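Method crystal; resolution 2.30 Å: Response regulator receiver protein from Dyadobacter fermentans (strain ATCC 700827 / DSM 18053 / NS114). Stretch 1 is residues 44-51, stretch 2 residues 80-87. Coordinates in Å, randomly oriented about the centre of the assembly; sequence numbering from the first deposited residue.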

ATOM      1  N   HIS A  44     -12.680 -12.606   9.942  1.00 23.68           N
ATOM      2  CA  HIS A  44     -12.415 -11.637  10.999  1.00 23.95           C
ATOM      3  C   HIS A  44     -11.739 -10.379  10.456  1.00 31.28           C
ATOM      4  O   HIS A  44     -12.072  -9.262  10.857  1.00 35.84           O
ATOM      5  CB  HIS A  44     -11.549 -12.256  12.093  1.00 23.92           C
ATOM      6  CG  HIS A  44     -11.011 -11.255  13.068  1.00 24.09           C
ATOM      7  ND1 HIS A  44      -9.700 -10.833  13.054  1.00 29.49           N
ATOM      8  CD2 HIS A  44     -11.613 -10.580  14.077  1.00 26.11           C
ATOM      9  CE1 HIS A  44      -9.514  -9.947  14.016  1.00 23.48           C
ATOM     10  NE2 HIS A  44     -10.660  -9.775  14.651  1.00 25.70           N
ATOM     11  N   LEU A  45     -10.794 -10.561   9.540  1.00 28.73           N
ATOM     12  CA  LEU A  45     -10.068  -9.433   8.965  1.00 27.81           C
ATOM     13  C   LEU A  45     -10.972  -8.552   8.102  1.00 18.76           C
ATOM     14  O   LEU A  45     -10.803  -7.338   8.054  1.00 19.16           O
ATOM     15  CB  LEU A  45      -8.876  -9.930   8.143  1.00 16.71           C
ATOM     16  CG  LEU A  45      -7.729 -10.546   8.950  1.00 18.04           C
ATOM     17  CD1 LEU A  45      -6.649 -11.095   8.032  1.00 19.68           C
ATOM     18  CD2 LEU A  45      -7.148  -9.520   9.908  1.00 16.53           C
ATOM     19  N   ARG A  46     -11.943  -9.164   7.433  1.00 19.69           N
ATOM     20  CA  ARG A  46     -12.846  -8.421   6.559  1.00 22.66           C
ATOM     21  C   ARG A  46     -13.787  -7.510   7.340  1.00 21.97           C
ATOM     22  O   ARG A  46     -14.417  -6.621   6.765  1.00 36.01           O
ATOM     23  CB  ARG A  46     -13.656  -9.381   5.687  1.00 25.92           C
ATOM     24  CG  ARG A  46     -12.888  -9.923   4.494  1.00 28.30           C
ATOM     25  CD  ARG A  46     -13.649 -11.036   3.795  1.00 37.31           C
ATOM     26  NE  ARG A  46     -12.920 -11.544   2.636  1.00 49.47           N
ATOM     27  CZ  ARG A  46     -13.237 -12.656   1.980  1.00 62.92           C
ATOM     28  NH1 ARG A  46     -14.272 -13.389   2.370  1.00 62.83           N
ATOM     29  NH2 ARG A  46     -12.513 -13.039   0.937  1.00 66.88           N
ATOM     30  N   SER A  47     -13.882  -7.727   8.647  1.00 23.09           N
ATOM     31  CA  SER A  47     -14.748  -6.907   9.486  1.00 29.06           C
ATOM     32  C   SER A  47     -13.969  -5.781  10.165  1.00 24.62           C
ATOM     33  O   SER A  47     -14.541  -4.971  10.893  1.00 26.43           O
ATOM     34  CB  SER A  47     -15.452  -7.769  10.538  1.00 27.41           C
ATOM     35  OG  SER A  47     -14.531  -8.275  11.489  1.00 32.92           O
ATOM     36  N   GLN A  48     -12.663  -5.727   9.916  1.00 22.50           N
ATOM     37  CA  GLN A  48     -11.812  -4.720  10.541  1.00 22.29           C
ATOM     38  C   GLN A  48     -11.685  -3.469   9.678  1.00 21.54           C
ATOM     39  O   GLN A  48     -11.831  -3.525   8.458  1.00 27.16           O
ATOM     40  CB  GLN A  48     -10.422  -5.295  10.823  1.00 20.89           C
ATOM     41  CG  GLN A  48     -10.430  -6.607  11.590  1.00 33.72           C
ATOM     42  CD  GLN A  48     -11.108  -6.494  12.941  1.00 36.06           C
ATOM     43  OE1 GLN A  48     -10.830  -5.579  13.715  1.00 26.68           O
ATOM     44  NE2 GLN A  48     -12.008  -7.428  13.228  1.00 37.67           N
ATOM     45  N   GLY A  49     -11.413  -2.342  10.326  1.00 22.44           N
ATOM     46  CA  GLY A  49     -11.168  -1.093   9.631  1.00 21.97           C
ATOM     47  C   GLY A  49      -9.733  -0.651   9.833  1.00 31.01           C
ATOM     48  O   GLY A  49      -8.913  -1.404  10.357  1.00 33.84           O
ATOM     49  N   ALA A  50      -9.426   0.575   9.424  1.00 31.10           N
ATOM     50  CA  ALA A  50      -8.082   1.118   9.582  1.00 29.30           C
ATOM     51  C   ALA A  50      -7.861   1.657  10.993  1.00 28.31           C
ATOM     52  O   ALA A  50      -6.843   2.291  11.271  1.00 28.89           O
ATOM     53  CB  ALA A  50      -7.828   2.210   8.556  1.00 28.10           C
ATOM     54  N   ASP A  51      -8.818   1.404  11.879  1.00 27.45           N
ATOM     55  CA  ASP A  51      -8.735   1.877  13.256  1.00 31.84           C
ATOM     56  C   ASP A  51      -8.186   0.798  14.187  1.00 32.23           C
ATOM     57  O   ASP A  51      -8.097   1.001  15.398  1.00 39.23           O
ATOM     58  CB  ASP A  51     -10.110   2.341  13.745  1.00 37.71           C
ATOM     59  CG  ASP A  51     -11.146   1.232  13.716  1.00 47.49           C
ATOM     60  OD1 ASP A  51     -10.998   0.295  12.904  1.00 42.57           O
ATOM     61  OD2 ASP A  51     -12.112   1.297  14.507  1.00 60.05           O
ATOM     62  N   GLU A  80      -6.137  -1.699   1.421  1.00 17.48           N
ATOM     63  CA  GLU A  80      -4.754  -1.368   1.737  1.00 15.59           C
ATOM     64  C   GLU A  80      -4.639  -0.656   3.086  1.00 23.12           C
ATOM     65  O   GLU A  80      -3.629  -0.778   3.779  1.00 24.69           O
ATOM     66  CB  GLU A  80      -4.150  -0.515   0.616  1.00 15.95           C
ATOM     67  CG  GLU A  80      -4.023  -1.268  -0.705  1.00 35.19           C
ATOM     68  CD  GLU A  80      -3.540  -0.404  -1.860  1.00 42.28           C
ATOM     69  OE1 GLU A  80      -3.596   0.841  -1.758  1.00 44.10           O
ATOM     70  OE2 GLU A  80      -3.105  -0.977  -2.881  1.00 43.38           O
ATOM     71  N   ALA A  81      -5.686   0.069   3.463  1.00 17.57           N
ATOM     72  CA  ALA A  81      -5.686   0.820   4.710  1.00 18.37           C
ATOM     73  C   ALA A  81      -5.638  -0.085   5.942  1.00 21.90           C
ATOM     74  O   ALA A  81      -5.139   0.322   6.992  1.00 27.01           O
ATOM     75  CB  ALA A  81      -6.901   1.725   4.774  1.00 25.70           C
ATOM     76  N   VAL A  82      -6.150  -1.307   5.828  1.00 17.26           N
ATOM     77  CA  VAL A  82      -6.101  -2.221   6.962  1.00 16.91           C
ATOM     78  C   VAL A  82      -4.819  -3.059   6.911  1.00 14.67           C
ATOM     79  O   VAL A  82      -4.266  -3.419   7.949  1.00 23.97           O
ATOM     80  CB  VAL A  82      -7.360  -3.134   7.031  1.00 27.42           C
ATOM     81  CG1 VAL A  82      -7.329  -4.217   5.970  1.00 29.92           C
ATOM     82  CG2 VAL A  82      -7.487  -3.758   8.411  1.00 27.63           C
ATOM     83  N   ARG A  83      -4.329  -3.332   5.704  1.00 16.02           N
ATOM     84  CA  ARG A  83      -3.081  -4.070   5.531  1.00 12.17           C
ATOM     85  C   ARG A  83      -1.889  -3.271   6.045  1.00 11.37           C
ATOM     86  O   ARG A  83      -0.892  -3.843   6.478  1.00 21.30           O
ATOM     87  CB  ARG A  83      -2.871  -4.438   4.061  1.00 11.68           C
ATOM     88  CG  ARG A  83      -3.441  -5.798   3.684  1.00 15.91           C
ATOM     89  CD  ARG A  83      -3.902  -5.839   2.240  1.00 13.26           C
ATOM     90  NE  ARG A  83      -2.928  -5.247   1.330  1.00 16.18           N
ATOM     91  CZ  ARG A  83      -3.218  -4.835   0.101  1.00 26.29           C
ATOM     92  NH1 ARG A  83      -4.457  -4.950  -0.363  1.00 27.36           N
ATOM     93  NH2 ARG A  83      -2.275  -4.304  -0.665  1.00 28.92           N
ATOM     94  N   ALA A  84      -2.005  -1.948   6.005  1.00 12.21           N
ATOM     95  CA  ALA A  84      -0.935  -1.068   6.460  1.00 12.37           C
ATOM     96  C   ALA A  84      -0.768  -1.122   7.979  1.00 16.80           C
ATOM     97  O   ALA A  84       0.266  -0.716   8.511  1.00 24.33           O
ATOM     98  CB  ALA A  84      -1.199   0.364   6.005  1.00 13.79           C
ATOM     99  N   ARG A  85      -1.788  -1.626   8.667  1.00 13.64           N
ATOM    100  CA  ARG A  85      -1.770  -1.730  10.124  1.00 17.82           C
ATOM    101  C   ARG A  85      -1.308  -3.114  10.560  1.00 27.05           C
ATOM    102  O   ARG A  85      -1.291  -3.431  11.752  1.00 21.00           O
ATOM    103  CB  ARG A  85      -3.160  -1.446  10.702  1.00 20.88           C
ATOM    104  CG  ARG A  85      -3.797  -0.147  10.230  1.00 23.88           C
ATOM    105  CD  ARG A  85      -3.644   0.967  11.254  1.00 34.79           C
ATOM    106  NE  ARG A  85      -2.245   1.265  11.539  1.00 45.17           N
ATOM    107  CZ  ARG A  85      -1.637   0.970  12.682  1.00 50.46           C
ATOM    108  NH1 ARG A  85      -0.358   1.279  12.850  1.00 59.50           N
ATOM    109  NH2 ARG A  85      -2.306   0.375  13.660  1.00 41.57           N
ATOM    110  N   ILE A  86      -0.934  -3.933   9.583  1.00 12.31           N
ATOM    111  CA  ILE A  86      -0.632  -5.336   9.826  1.00 11.86           C
ATOM    112  C   ILE A  86       0.761  -5.713   9.324  1.00 12.96           C
ATOM    113  O   ILE A  86       1.208  -5.231   8.283  1.00 17.00           O
ATOM    114  CB  ILE A  86      -1.686  -6.240   9.153  1.00 11.91           C
ATOM    115  CG1 ILE A  86      -3.074  -5.947   9.724  1.00 13.48           C
ATOM    116  CG2 ILE A  86      -1.333  -7.715   9.312  1.00 11.94           C
ATOM    117  CD1 ILE A  86      -4.199  -6.678   9.023  1.00 19.26           C
ATOM    118  N   ARG A  87       1.449  -6.553  10.093  1.00 14.47           N
ATOM    119  CA  ARG A  87       2.688  -7.182   9.652  1.00 10.92           C
ATOM    120  C   ARG A  87       2.501  -8.695   9.665  1.00 11.18           C
ATOM    121  O   ARG A  87       2.295  -9.293  10.721  1.00 18.43           O
ATOM    122  CB  ARG A  87       3.858  -6.780  10.545  1.00 11.79           C
ATOM    123  CG  ARG A  87       4.061  -5.280  10.663  1.00 22.90           C
ATOM    124  CD  ARG A  87       4.420  -4.637   9.334  1.00 21.58           C
ATOM    125  NE  ARG A  87       4.636  -3.201   9.489  1.00 26.02           N
ATOM    126  CZ  ARG A  87       3.716  -2.275   9.244  1.00 25.19           C
ATOM    127  NH1 ARG A  87       2.512  -2.629   8.810  1.00 11.68           N
ATOM    128  NH2 ARG A  87       4.002  -0.993   9.421  1.00 20.39           N
TER

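No hydrogen bond crosses between these two stretches, although both carry arginines and other polar side chains; the contact, which buries a modest 265 Å², rests on close packing alone. It illustrates a general principle: where a loop passes close to a helix, small side chains permit a close approach, and polar groups can be satisfied within their own segment.

The backbones come nearest at Ala50 and Val82, whose CA atoms lie 4.7 Å apart. Such an approach suits alanine, whose single methyl fits against the helix: Ala50 CB lies 3.6 Å from Ala81 O and 3.9 Å from Ala81 CB. Beside it, Val82 uses its branched side chain, chi1 in the p well, to bring CG2 within 3.4 Å of Gly49 O and 4.1 Å of Gln48 CB. Gly49 thus contributes backbone, and an ideal CB there would point away from the helix and be crowded by Asp51 OD1 at 3.0 Å.

Farther along, the type I turn from Arg83 to Ile86 carries the chain from helix toward strand, closed by Ile86 N to Arg83 O at 3.1 Å. Both Arg85 and Ile86 direct their CA-to-CB bonds toward the first stretch. Arg85 packs through its aliphatic portion, CD lying 3.5 Å from Ala50 O, while its guanidinium finds hydrogen bonds outside this contact. Ile86 CD1 meets Leu45 CD2 at 4.2 Å; Leu45 leaves its backbone sideways, but its end comes nearer, and both residues are buried, as their apolar branches favour.

Gln48 shows how polarity is diverted. Its CB faces Val82, but the amide end leads away, and Gln48 NE2 donates to His44 O at 3.0 Å, leaving the hydrocarbon of Gln48 to approach Val82. Ser47 OG donates to the same carbonyl oxygen, His44 O, at 2.7 Å.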